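PDB 3EFZ: 14-3-3 protein, which probably binds phosphoserine-containing partner proteins in cell signalling, as 14-3-3 proteins do. Local coordinates for residues G69-R72 / N73-T76; F102-V105 / I106-I109; I109-D112 / F113-I117; D123-R126 / I127-N131; K160-E163 / K164-C167. All blocks are in the same frame, centred on the assembly; numbering follows the deposited sequence. Where two conformers were deposited one is given.

Contact 1. Residues G69-R72 / N73-T76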
loop_
_atom_site.group_PDB
_atom_site.type_symbol
_atom_site.label_atom_id
_atom_site.label_comp_id
_atom_site.label_asym_id
_atom_site.label_seq_id
_atom_site.Cartn_x
_atom_site.Cartn_y
_atom_site.Cartn_z
ATOM N N GLY B 69 -3.564 -6.375 9.424
ATOM C CA GLY B 69 -2.958 -6.815 8.171
ATOM C C GLY B 69 -2.850 -5.688 7.165
ATOM O O GLY B 69 -1.786 -5.460 6.600
ATOM N N SER B 70 -3.957 -4.983 6.951
ATOM C CA SER B 70 -3.979 -3.835 6.070
ATOM C C SER B 70 -2.909 -2.796 6.459
ATOM O O SER B 70 -2.263 -2.212 5.598
ATOM C CB SER B 70 -5.369 -3.214 6.042
ATOM O OG SER B 70 -5.313 -1.915 5.514
ATOM N N LEU B 71 -2.709 -2.596 7.756
ATOM C CA LEU B 71 -1.723 -1.626 8.234
ATOM C C LEU B 71 -0.274 -2.108 8.095
ATOM O O LEU B 71 0.634 -1.304 7.890
ATOM C CB LEU B 71 -1.996 -1.266 9.682
ATOM C CG LEU B 71 -2.916 -0.089 9.991
ATOM C CD1 LEU B 71 -2.819 0.215 11.468
ATOM C CD2 LEU B 71 -2.592 1.157 9.130
ATOM N N ARG B 72 -0.070 -3.414 8.237
ATOM C CA ARG B 72 1.246 -4.045 8.044
ATOM C C ARG B 72 1.668 -3.789 6.595
ATOM O O ARG B 72 2.815 -3.472 6.309
ATOM C CB ARG B 72 1.111 -5.559 8.247
ATOM C CG ARG B 72 2.351 -6.343 8.609
ATOM C CD ARG B 72 3.465 -6.529 7.576
ATOM N NE ARG B 72 3.038 -6.584 6.188
ATOM C CZ ARG B 72 3.795 -7.034 5.181
ATOM N NH1 ARG B 72 5.010 -7.519 5.417
ATOM N NH2 ARG B 72 3.324 -7.024 3.931
ATOM N N ASN B 73 0.702 -3.952 5.695
ATOM C CA ASN B 73 0.932 -3.871 4.256
ATOM C C ASN B 73 1.172 -2.418 3.879
ATOM O O ASN B 73 2.134 -2.107 3.178
ATOM C CB ASN B 73 -0.226 -4.474 3.468
ATOM C CG ASN B 73 -0.302 -6.005 3.569
ATOM O OD1 ASN B 73 0.645 -6.688 3.977
ATOM N ND2 ASN B 73 -1.440 -6.546 3.164
ATOM N N ARG B 74 0.328 -1.524 4.376
ATOM C CA ARG B 74 0.582 -0.092 4.241
ATOM C C ARG B 74 1.999 0.336 4.652
ATOM O O ARG B 74 2.648 1.093 3.941
ATOM C CB ARG B 74 -0.453 0.703 5.041
ATOM C CG ARG B 74 -0.018 2.118 5.470
ATOM C CD ARG B 74 -1.239 3.015 5.700
ATOM N NE ARG B 74 -0.906 4.258 6.408
ATOM C CZ ARG B 74 -0.667 5.435 5.835
ATOM N NH1 ARG B 74 -0.383 6.481 6.609
ATOM N NH2 ARG B 74 -0.730 5.582 4.502
ATOM N N VAL B 75 2.419 -0.100 5.833
ATOM C CA VAL B 75 3.729 0.261 6.420
ATOM C C VAL B 75 4.906 -0.258 5.564
ATOM O O VAL B 75 5.931 0.399 5.427
ATOM C CB VAL B 75 3.837 -0.264 7.898
ATOM C CG1 VAL B 75 5.269 -0.437 8.320
ATOM C CG2 VAL B 75 3.149 0.667 8.845
ATOM N N THR B 76 4.729 -1.445 5.005
ATOM C CA THR B 76 5.650 -2.019 4.017
ATOM C C THR B 76 5.670 -1.155 2.745
ATOM O O THR B 76 6.747 -0.876 2.196
ATOM C CB THR B 76 5.258 -3.472 3.700
ATOM O OG1 THR B 76 5.168 -4.199 4.930
ATOM C CG2 THR B 76 6.305 -4.164 2.840
#
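Arg72 curls along its own helix toward the next turn and lays one face of its guanidinium on the hydroxyl of Thr76, whose OG1 sits 3.2 Å from Arg72 CZ, over the middle of the group. Turns at chi2 and chi3 (-69° and -31°) bring the group round to this position. The edge of the same guanidinium is taken by Asn73: Arg72 NH2 donates to Asn73 OD1 at 2.7 Å, while NE adds a weak bond to that oxygen. The amide stands steeply to the guanidinium, their planes 79° apart. Thr76 OG1 in turn donates to Arg72 O at 2.8 Å, so that this carbonyl accepts both the helical N-H of Thr76 and its hydroxyl, from opposite faces of its plane. This turn belongs to helix 63-81 of the all-helical 14-3-3 fold, the helix that also carries Arg79, predicted to contact phosphoserine. On another side of the helix Leu71 and Arg74 run side by side in the same direction, Leu71 CD2 lying 4.1 Å from Arg74 CD. The extended Arg74 carries its charge onward to a salt bridge with Glu120, and Asn73 ND2 donates to Asp123 of the second subunit.

Contact 2. Residues F102-V105 / I106-I109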
loop_
_atom_site.group_PDB
_atom_site.type_symbol
_atom_site.label_atom_id
_atom_site.label_comp_id
_atom_site.label_asym_id
_atom_site.label_seq_id
_atom_site.Cartn_x
_atom_site.Cartn_y
_atom_site.Cartn_z
ATOM N N PHE B 102 13.561 21.731 -3.581
ATOM C CA PHE B 102 13.205 20.381 -4.002
ATOM C C PHE B 102 13.615 19.315 -2.953
ATOM O O PHE B 102 12.854 18.388 -2.643
ATOM C CB PHE B 102 13.832 20.053 -5.355
ATOM C CG PHE B 102 13.521 18.649 -5.824
ATOM C CD1 PHE B 102 12.371 18.386 -6.565
ATOM C CD2 PHE B 102 14.356 17.589 -5.481
ATOM C CE1 PHE B 102 12.059 17.062 -6.971
ATOM C CE2 PHE B 102 14.056 16.280 -5.870
ATOM C CZ PHE B 102 12.908 16.031 -6.643
ATOM N N ILE B 103 14.834 19.443 -2.444
ATOM C CA ILE B 103 15.401 18.471 -1.509
ATOM C C ILE B 103 14.705 18.543 -0.137
ATOM O O ILE B 103 14.533 17.522 0.535
ATOM C CB ILE B 103 16.926 18.618 -1.399
ATOM C CG1 ILE B 103 17.592 18.352 -2.758
ATOM C CG2 ILE B 103 17.497 17.661 -0.318
ATOM C CD1 ILE B 103 17.504 16.898 -3.225
ATOM N N GLN B 104 14.251 19.744 0.219
ATOM C CA GLN B 104 13.439 19.979 1.421
ATOM C C GLN B 104 12.083 19.287 1.351
ATOM O O GLN B 104 11.604 18.779 2.349
ATOM C CB GLN B 104 13.235 21.479 1.670
ATOM C CG GLN B 104 12.630 21.792 3.034
ATOM C CD GLN B 104 13.572 21.445 4.174
ATOM O OE1 GLN B 104 14.645 22.043 4.309
ATOM N NE2 GLN B 104 13.198 20.447 4.976
ATOM N N VAL B 105 11.466 19.273 0.174
ATOM C CA VAL B 105 10.182 18.589 -0.003
ATOM C C VAL B 105 10.400 17.101 0.211
ATOM O O VAL B 105 9.610 16.451 0.884
ATOM C CB VAL B 105 9.552 18.909 -1.383
ATOM C CG1 VAL B 105 8.341 18.012 -1.660
ATOM C CG2 VAL B 105 9.180 20.379 -1.452
ATOM N N ILE B 106 11.503 16.588 -0.337
ATOM C CA ILE B 106 11.914 15.195 -0.194
ATOM C C ILE B 106 12.167 14.826 1.276
ATOM O O ILE B 106 11.679 13.794 1.750
ATOM C CB ILE B 106 13.136 14.868 -1.100
ATOM C CG1 ILE B 106 12.729 14.931 -2.580
ATOM C CG2 ILE B 106 13.729 13.492 -0.776
ATOM C CD1 ILE B 106 11.796 13.759 -3.029
ATOM N N GLU B 107 12.890 15.688 1.984
ATOM C CA GLU B 107 13.161 15.544 3.417
ATOM C C GLU B 107 11.888 15.540 4.257
ATOM O O GLU B 107 11.757 14.734 5.189
ATOM C CB GLU B 107 14.097 16.658 3.893
ATOM C CG GLU B 107 15.532 16.446 3.432
ATOM C CD GLU B 107 16.487 17.529 3.875
ATOM O OE1 GLU B 107 16.083 18.400 4.679
ATOM O OE2 GLU B 107 17.660 17.494 3.431
ATOM N N ASP B 108 10.958 16.440 3.922
ATOM C CA ASP B 108 9.681 16.558 4.647
ATOM C C ASP B 108 8.805 15.302 4.500
ATOM O O ASP B 108 8.204 14.840 5.476
ATOM C CB ASP B 108 8.901 17.789 4.178
ATOM C CG ASP B 108 9.510 19.088 4.643
ATOM O OD1 ASP B 108 10.578 19.086 5.305
ATOM O OD2 ASP B 108 8.902 20.132 4.330
ATOM N N ILE B 109 8.735 14.781 3.274
ATOM C CA ILE B 109 8.022 13.523 2.973
ATOM C C ILE B 109 8.626 12.332 3.713
ATOM O O ILE B 109 7.894 11.478 4.238
ATOM C CB ILE B 109 7.969 13.248 1.434
ATOM C CG1 ILE B 109 7.058 14.268 0.752
ATOM C CG2 ILE B 109 7.549 11.795 1.125
ATOM C CD1 ILE B 109 7.289 14.440 -0.719
#
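Gln104 reaches forward one turn to Asp108, and its amide donates through NE2 to Asp108 OD1 at 3.0 Å with an N-H...O angle of 158°. The acceptor lies close to the plane of the amide, but the donor comes to OD1 from above the carboxylate plane, the two flat groups being turned 45° from each other. A bend at chi2 (67°) folds the glutamine along the helix surface to make this i to i+4 bridge. Asp108 OD1 also forms a salt bridge with Arg111, and Gln104 OE1 accepts from Lys96, so both ends of the amide are engaged. Glu107 stands nearby with its carboxylate nearly perpendicular to that amide, and its aliphatic CG rests 3.2 Å from Ile103 O. Beneath these groups run the i to i+4 backbone bonds of helix 100-131, of which Asp108 N to Gln104 O is one.

Round the helix the chemistry turns apolar. Phe102 CE2 meets Ile106 CG1 at 3.8 Å, approaching obliquely to the ring. Farther along, Val105 CG1 touches Ile109 CD1 at 3.8 Å. Phe102, Val105 and Ile109 pack on Leu92, Ser84 and Ile85 of the second subunit, which places this stripe at the subunit interface of this assembly. The helix is thus amphipathic here: on its polar flank Gln104 and Asp108 are tied to Lys96 and Arg111, whose charges would probably offset the acidic ones, with Glu107 only in a long, weak ion pair with Lys96, whereas its apolar flank offers hydrocarbon to the partner chain.

Contact 3. Residues I109-D112 / F113-I117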
loop_
_atom_site.group_PDB
_atom_site.type_symbol
_atom_site.label_atom_id
_atom_site.label_comp_id
_atom_site.label_asym_id
_atom_site.label_seq_id
_atom_site.Cartn_x
_atom_site.Cartn_y
_atom_site.Cartn_z
ATOM N N ILE B 109 8.735 14.781 3.274
ATOM C CA ILE B 109 8.022 13.523 2.973
ATOM C C ILE B 109 8.626 12.332 3.713
ATOM O O ILE B 109 7.894 11.478 4.238
ATOM C CB ILE B 109 7.969 13.248 1.434
ATOM C CG1 ILE B 109 7.058 14.268 0.752
ATOM C CG2 ILE B 109 7.549 11.795 1.125
ATOM C CD1 ILE B 109 7.289 14.440 -0.719
ATOM N N LYS B 110 9.960 12.275 3.757
ATOM C CA LYS B 110 10.689 11.209 4.447
ATOM C C LYS B 110 10.382 11.180 5.952
ATOM O O LYS B 110 10.127 10.121 6.515
ATOM C CB LYS B 110 12.207 11.364 4.230
ATOM C CG LYS B 110 13.023 10.199 4.814
ATOM C CD LYS B 110 14.504 10.515 5.008
ATOM C CE LYS B 110 15.246 9.231 5.341
ATOM N NZ LYS B 110 16.709 9.411 5.455
ATOM N N ARG B 111 10.437 12.354 6.583
ATOM C CA ARG B 111 10.126 12.571 7.999
ATOM C C ARG B 111 8.693 12.153 8.326
ATOM O O ARG B 111 8.454 11.401 9.278
ATOM C CB ARG B 111 10.320 14.057 8.308
ATOM C CG ARG B 111 10.459 14.439 9.751
ATOM C CD ARG B 111 10.817 15.915 9.829
ATOM N NE ARG B 111 12.241 16.148 9.543
ATOM C CZ ARG B 111 12.741 16.741 8.453
ATOM N NH1 ARG B 111 11.947 17.223 7.495
ATOM N NH2 ARG B 111 14.064 16.860 8.338
ATOM N N ASP B 112 7.747 12.641 7.526
ATOM C CA ASP B 112 6.344 12.282 7.643
ATOM C C ASP B 112 6.095 10.783 7.446
ATOM O O ASP B 112 5.324 10.187 8.167
ATOM C CB ASP B 112 5.526 13.031 6.588
ATOM C CG ASP B 112 5.399 14.509 6.878
ATOM O OD1 ASP B 112 5.834 14.970 7.965
ATOM O OD2 ASP B 112 4.844 15.209 6.003
ATOM N N PHE B 113 6.741 10.198 6.450
ATOM C CA PHE B 113 6.506 8.799 6.085
ATOM C C PHE B 113 7.087 7.897 7.162
ATOM O O PHE B 113 6.502 6.883 7.518
ATOM C CB PHE B 113 7.107 8.508 4.703
ATOM C CG PHE B 113 6.163 8.759 3.543
ATOM C CD1 PHE B 113 5.350 9.900 3.494
ATOM C CD2 PHE B 113 6.099 7.849 2.486
ATOM C CE1 PHE B 113 4.473 10.109 2.430
ATOM C CE2 PHE B 113 5.243 8.045 1.396
ATOM C CZ PHE B 113 4.428 9.187 1.358
ATOM N N GLU B 114 8.241 8.285 7.691
ATOM C CA GLU B 114 8.870 7.579 8.791
ATOM C C GLU B 114 8.099 7.719 10.112
ATOM O O GLU B 114 8.011 6.745 10.847
ATOM C CB GLU B 114 10.374 7.944 8.935
ATOM C CG GLU B 114 11.193 7.556 7.687
ATOM C CD GLU B 114 12.681 7.401 7.913
ATOM O OE1 GLU B 114 13.309 8.265 8.553
ATOM O OE2 GLU B 114 13.242 6.395 7.421
ATOM N N GLU B 115 7.546 8.911 10.412
ATOM C CA GLU B 115 6.645 9.103 11.565
ATOM C C GLU B 115 5.503 8.073 11.455
ATOM O O GLU B 115 5.218 7.371 12.401
ATOM C CB GLU B 115 6.108 10.559 11.663
ATOM C CG GLU B 115 7.086 11.574 12.353
ATOM C CD GLU B 115 6.767 13.096 12.164
ATOM O OE1 GLU B 115 7.499 13.933 12.773
ATOM O OE2 GLU B 115 5.811 13.471 11.424
ATOM N N SER B 116 4.906 7.961 10.269
ATOM C CA SER B 116 3.843 6.998 9.964
ATOM C C SER B 116 4.228 5.526 10.157
ATOM O O SER B 116 3.479 4.776 10.776
ATOM C CB SER B 116 3.316 7.231 8.539
ATOM O OG SER B 116 2.452 8.349 8.540
ATOM N N ILE B 117 5.385 5.108 9.642
ATOM C CA ILE B 117 5.855 3.750 9.894
ATOM C C ILE B 117 5.976 3.528 11.408
ATOM O O ILE B 117 5.514 2.508 11.891
ATOM C CB ILE B 117 7.219 3.465 9.244
ATOM C CG1 ILE B 117 7.120 3.499 7.719
ATOM C CG2 ILE B 117 7.836 2.128 9.788
ATOM C CD1 ILE B 117 8.515 3.692 7.051
HETATM O O HOH W 1 3.174 11.550 9.519
#
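Ile109 places its CG2 methyl over one face of the Phe113 ring, 3.9 Å from the centroid and 17° off the ring normal, a CH-pi contact between residues one helical turn apart. The methyl is displaced somewhat toward the rim, and CE1 and CD1 are the ring atoms nearest it. The chi1 of Ile109 sets CG2 opposite the backbone N, which aims that methyl at the ring face, the two side chains as a whole pointing the same way. Phe113 answers with chi1 -89° and chi2 43°, which turn its ring so that one face receives the methyl. The ring's own CD1 also lies close to Ile109 O, at 3.1 Å.

On the next flank Lys110 and Glu114 likewise run alongside each other, each extended beyond CG. Their contact is made by the lysine's hydrocarbon, CE lying 3.9 Å from Glu114 OE1, while NZ stays 4.7 Å from that oxygen; any attraction between the charges is therefore likely to be a longer-range one. Two like charges come near on the exposed flank, where Asp112 OD1 is 3.8 Å from Glu115 OE2. A water donates to Asp112 O at 2.9 Å and makes a weak bond with Ser116 OG.

Within the 14-3-3 bundle, helix 63-81 meets this part of helix 100-131 through Ile78 and Ser81 against Phe113, and helix 138-158 through Ile158 against Glu114. Across the dimer the Phe113 ring meets Phe113 of the second subunit.

Contact 4. Residues D123-R126 / I127-N131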
loop_
_atom_site.group_PDB
_atom_site.type_symbol
_atom_site.label_atom_id
_atom_site.label_comp_id
_atom_site.label_asym_id
_atom_site.label_seq_id
_atom_site.Cartn_x
_atom_site.Cartn_y
_atom_site.Cartn_z
ATOM N N ASP B 123 0.738 0.505 16.301
ATOM C CA ASP B 123 -0.678 0.153 16.190
ATOM C C ASP B 123 -0.860 -1.344 15.878
ATOM O O ASP B 123 -1.588 -2.041 16.583
ATOM C CB ASP B 123 -1.379 0.969 15.091
ATOM C CG ASP B 123 -1.698 2.419 15.497
ATOM O OD1 ASP B 123 -1.734 2.738 16.717
ATOM O OD2 ASP B 123 -1.944 3.240 14.561
ATOM N N VAL B 124 -0.197 -1.832 14.830
ATOM C CA VAL B 124 -0.275 -3.246 14.436
ATOM C C VAL B 124 0.146 -4.187 15.590
ATOM O O VAL B 124 -0.559 -5.137 15.899
ATOM C CB VAL B 124 0.600 -3.549 13.208
ATOM C CG1 VAL B 124 0.601 -5.045 12.894
ATOM C CG2 VAL B 124 0.153 -2.746 11.991
ATOM N N ILE B 125 1.303 -3.915 16.184
ATOM C CA ILE B 125 1.840 -4.662 17.334
ATOM C C ILE B 125 0.855 -4.788 18.493
ATOM O O ILE B 125 0.638 -5.886 19.003
ATOM C CB ILE B 125 3.206 -4.080 17.809
ATOM C CG1 ILE B 125 4.289 -4.461 16.790
ATOM C CG2 ILE B 125 3.588 -4.620 19.217
ATOM C CD1 ILE B 125 5.539 -3.604 16.812
ATOM N N ARG B 126 0.248 -3.670 18.893
ATOM C CA ARG B 126 -0.796 -3.691 19.909
ATOM C C ARG B 126 -1.974 -4.590 19.521
ATOM O O ARG B 126 -2.471 -5.329 20.355
ATOM C CB ARG B 126 -1.268 -2.273 20.246
ATOM C CG ARG B 126 -0.143 -1.328 20.756
ATOM C CD ARG B 126 -0.735 -0.099 21.482
ATOM N NE ARG B 126 0.163 1.063 21.540
ATOM C CZ ARG B 126 0.235 2.017 20.599
ATOM N NH1 ARG B 126 1.077 3.040 20.742
ATOM N NH2 ARG B 126 -0.529 1.960 19.507
ATOM N N ILE B 127 -2.408 -4.530 18.259
ATOM C CA ILE B 127 -3.496 -5.391 17.769
ATOM C C ILE B 127 -3.079 -6.864 17.812
ATOM O O ILE B 127 -3.841 -7.705 18.300
ATOM C CB ILE B 127 -3.989 -5.014 16.335
ATOM C CG1 ILE B 127 -4.626 -3.622 16.336
ATOM C CG2 ILE B 127 -5.003 -6.062 15.799
ATOM C CD1 ILE B 127 -4.739 -3.033 14.964
ATOM N N ILE B 128 -1.872 -7.163 17.336
ATOM C CA ILE B 128 -1.351 -8.530 17.388
ATOM C C ILE B 128 -1.321 -9.048 18.836
ATOM O O ILE B 128 -1.852 -10.123 19.115
ATOM C CB ILE B 128 0.051 -8.654 16.730
ATOM C CG1 ILE B 128 -0.050 -8.564 15.215
ATOM C CG2 ILE B 128 0.770 -9.973 17.141
ATOM C CD1 ILE B 128 1.317 -8.538 14.571
ATOM N N ASP B 129 -0.744 -8.265 19.753
ATOM C CA ASP B 129 -0.626 -8.674 21.154
ATOM C C ASP B 129 -1.958 -8.945 21.874
ATOM O O ASP B 129 -2.051 -9.904 22.663
ATOM C CB ASP B 129 0.262 -7.701 21.919
ATOM C CG ASP B 129 1.719 -7.924 21.619
ATOM O OD1 ASP B 129 2.061 -9.058 21.215
ATOM O OD2 ASP B 129 2.523 -6.991 21.787
ATOM N N ASP B 130 -2.977 -8.132 21.570
ATOM C CA ASP B 130 -4.309 -8.297 22.169
ATOM C C ASP B 130 -5.059 -9.524 21.641
ATOM O O ASP B 130 -6.005 -9.995 22.273
ATOM C CB ASP B 130 -5.169 -7.038 21.959
ATOM C CG ASP B 130 -4.682 -5.844 22.771
ATOM O OD1 ASP B 130 -4.077 -6.040 23.848
ATOM O OD2 ASP B 130 -4.916 -4.697 22.330
ATOM N N ASN B 131 -4.631 -10.036 20.489
ATOM C CA ASN B 131 -5.321 -11.129 19.798
ATOM C C ASN B 131 -4.496 -12.389 19.588
ATOM O O ASN B 131 -5.011 -13.400 19.086
ATOM C CB ASN B 131 -5.839 -10.639 18.440
ATOM C CG ASN B 131 -6.976 -9.647 18.577
ATOM O OD1 ASN B 131 -8.124 -10.044 18.791
ATOM N ND2 ASN B 131 -6.671 -8.351 18.448
#
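Val124 and Ile128 form the close-packed part of this helical turn: Val124 CG1 meets Ile128 CD1 at 3.9 Å, the two side chains slanting across each other. With chi1 at 175°, Val124 holds CG1 on the side of its own carbonyl carbon, from which it can meet the isoleucine one turn ahead. Below them the backbone bond from Ile128 N to Val124 O is short, at 2.8 Å. Ile125 and Asp129 instead lie side by side, Ile125 CG2 resting 3.7 Å from Asp129 OD2; OD1 of that aspartate makes a salt bridge with Lys148. This is the last stretch of helix 100-131, wedged between two other helices of the 14-3-3 bundle: Leu71 and Ala68 of helix 63-81 pack against Val124 and Ile127, while Cys144 and Leu147 of helix 138-158 cover Ile128. The solvent side is looser and more polar. From it the exposed Arg126 runs extended from CG to NE, and its guanidinium, turned at chi4 (88°), presents its edge to the buried Asp123, NH2 lying 3.1 Å from OD1 in a salt bridge whose hydrogen bond is weak. Toward the end of this stretch Asn131 ND2 donates to Ile127 O at 2.9 Å and nearly straight, at 168°, with the carbonyl oxygen close to the amide plane.

Contact 5. Residues K160-E163 / K164-C167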
loop_
_atom_site.group_PDB
_atom_site.type_symbol
_atom_site.label_atom_id
_atom_site.label_comp_id
_atom_site.label_asym_id
_atom_site.label_seq_id
_atom_site.Cartn_x
_atom_site.Cartn_y
_atom_site.Cartn_z
ATOM N N LYS B 160 17.403 6.172 16.061
ATOM C CA LYS B 160 18.828 6.420 16.208
ATOM C C LYS B 160 19.359 5.927 17.562
ATOM O O LYS B 160 18.598 5.789 18.526
ATOM C CB LYS B 160 19.131 7.922 16.053
ATOM C CG LYS B 160 18.700 8.558 14.729
ATOM C CD LYS B 160 19.637 8.159 13.589
ATOM C CE LYS B 160 19.059 8.504 12.223
ATOM N NZ LYS B 160 19.639 7.613 11.178
ATOM N N ASP B 161 20.670 5.690 17.618
ATOM C CA ASP B 161 21.400 5.413 18.860
ATOM C C ASP B 161 20.836 4.260 19.669
ATOM O O ASP B 161 20.808 3.118 19.203
ATOM C CB ASP B 161 21.515 6.684 19.724
ATOM C CG ASP B 161 22.007 7.877 18.936
ATOM O OD1 ASP B 161 23.124 7.793 18.391
ATOM O OD2 ASP B 161 21.277 8.890 18.856
ATOM N N GLU B 162 20.387 4.567 20.879
ATOM C CA GLU B 162 19.939 3.544 21.804
ATOM C C GLU B 162 18.531 3.060 21.442
ATOM O O GLU B 162 18.269 1.848 21.429
ATOM C CB GLU B 162 20.042 4.046 23.249
ATOM C CG GLU B 162 20.480 2.976 24.250
ATOM C CD GLU B 162 21.732 2.178 23.813
ATOM O OE1 GLU B 162 22.792 2.804 23.546
ATOM O OE2 GLU B 162 21.642 0.923 23.750
ATOM N N GLU B 163 17.655 4.004 21.098
ATOM C CA GLU B 163 16.289 3.702 20.705
ATOM C C GLU B 163 16.312 2.718 19.522
ATOM O O GLU B 163 15.515 1.785 19.460
ATOM C CB GLU B 163 15.483 5.006 20.444
ATOM C CG GLU B 163 15.447 5.526 18.997
ATOM C CD GLU B 163 15.117 7.038 18.839
ATOM O OE1 GLU B 163 15.840 7.716 18.060
ATOM O OE2 GLU B 163 14.147 7.551 19.471
ATOM N N LYS B 164 17.259 2.915 18.610
ATOM C CA LYS B 164 17.541 1.976 17.524
ATOM C C LYS B 164 18.012 0.624 18.065
ATOM O O LYS B 164 17.460 -0.410 17.711
ATOM C CB LYS B 164 18.595 2.570 16.589
ATOM C CG LYS B 164 19.114 1.651 15.501
ATOM C CD LYS B 164 20.121 2.397 14.628
ATOM C CE LYS B 164 20.634 1.518 13.512
ATOM N NZ LYS B 164 21.486 2.267 12.529
ATOM N N ASN B 165 19.031 0.644 18.924
ATOM C CA ASN B 165 19.567 -0.578 19.507
ATOM C C ASN B 165 18.529 -1.395 20.274
ATOM O O ASN B 165 18.550 -2.622 20.225
ATOM C CB ASN B 165 20.788 -0.284 20.376
ATOM C CG ASN B 165 22.030 0.061 19.547
ATOM O OD1 ASN B 165 22.111 -0.254 18.351
ATOM N ND2 ASN B 165 23.009 0.693 20.186
ATOM N N GLN B 166 17.621 -0.711 20.966
ATOM C CA GLN B 166 16.533 -1.390 21.675
ATOM C C GLN B 166 15.576 -2.042 20.693
ATOM O O GLN B 166 15.094 -3.129 20.956
ATOM C CB GLN B 166 15.749 -0.440 22.588
ATOM C CG GLN B 166 16.533 0.268 23.692
ATOM C CD GLN B 166 15.809 1.520 24.179
ATOM O OE1 GLN B 166 16.433 2.530 24.523
ATOM N NE2 GLN B 166 14.475 1.469 24.171
ATOM N N CYS B 167 15.280 -1.383 19.570
ATOM C CA CYS B 167 14.427 -2.004 18.545
ATOM C C CYS B 167 15.108 -3.203 17.898
ATOM O O CYS B 167 14.448 -4.188 17.578
ATOM C CB CYS B 167 13.972 -1.009 17.452
ATOM S SG CYS B 167 12.796 0.216 18.039
#
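Gln166 N donates to Glu162 O at 2.7 Å, the shortest polar bond of this first turn of helix 161-185 in the all-helical 14-3-3 fold. The N-H...O angle is 159°, and the donor arrives nearly in line with the carbonyl. Two residues earlier the geometry differs: Lys164 N reaches Lys160 O at 3.2 Å from well above the carbonyl plane, next to the unusual backbone of Asp161 (phi 55°, psi -118°). Lys160 lies in the loop before the helix, and its backbone N donates to Glu163 OE1 at 3.0 Å. The glutamate side chain turns back to the residue that leads into the helix, and the N-H meets OE1 on its anti side.

Outward from the backbone the side chains touch lightly. Glu162, bent at chi2, brings OE2 to 3.7 Å from Asn165 CB, with its carboxylate steeply inclined to the asparagine amide. It crosses Gln166 at about a right angle, Glu162 CG meeting the amide oxygen OE1. Most of this surface is exposed, and Glu162 and Gln166 both touch a crystal neighbour, so their outer ends may owe something to the lattice. Cys167, the buried member, packs on Leu159 and on Lys155 and Ala156 of helix 138-158. Its backbone N donates to Glu163 O at 3.2 Å.

In the fold
Contacts 2, 3 and 4 are successive samples of one helix, 100-131, whose surroundings change along its length. Contact 2 is partly buried and contact 3 mostly on the surface, yet both offer apolar groups to the second subunit; they share Ile109. Contact 4, about 32 Å from contact 2 between centres, is largely buried between helices, with Asp123 packing on the second subunit. Contact 1, on helix 63-81, combines deep burial with polar side chains, some of which also reach that subunit; it touches contact 4 through Leu71 and Val124 and contact 3 through Val75 and Ile117. Contact 5 stands apart at an exposed helix start, where backbone bonds outweigh side-chain packing and no other chain of the assembly reaches.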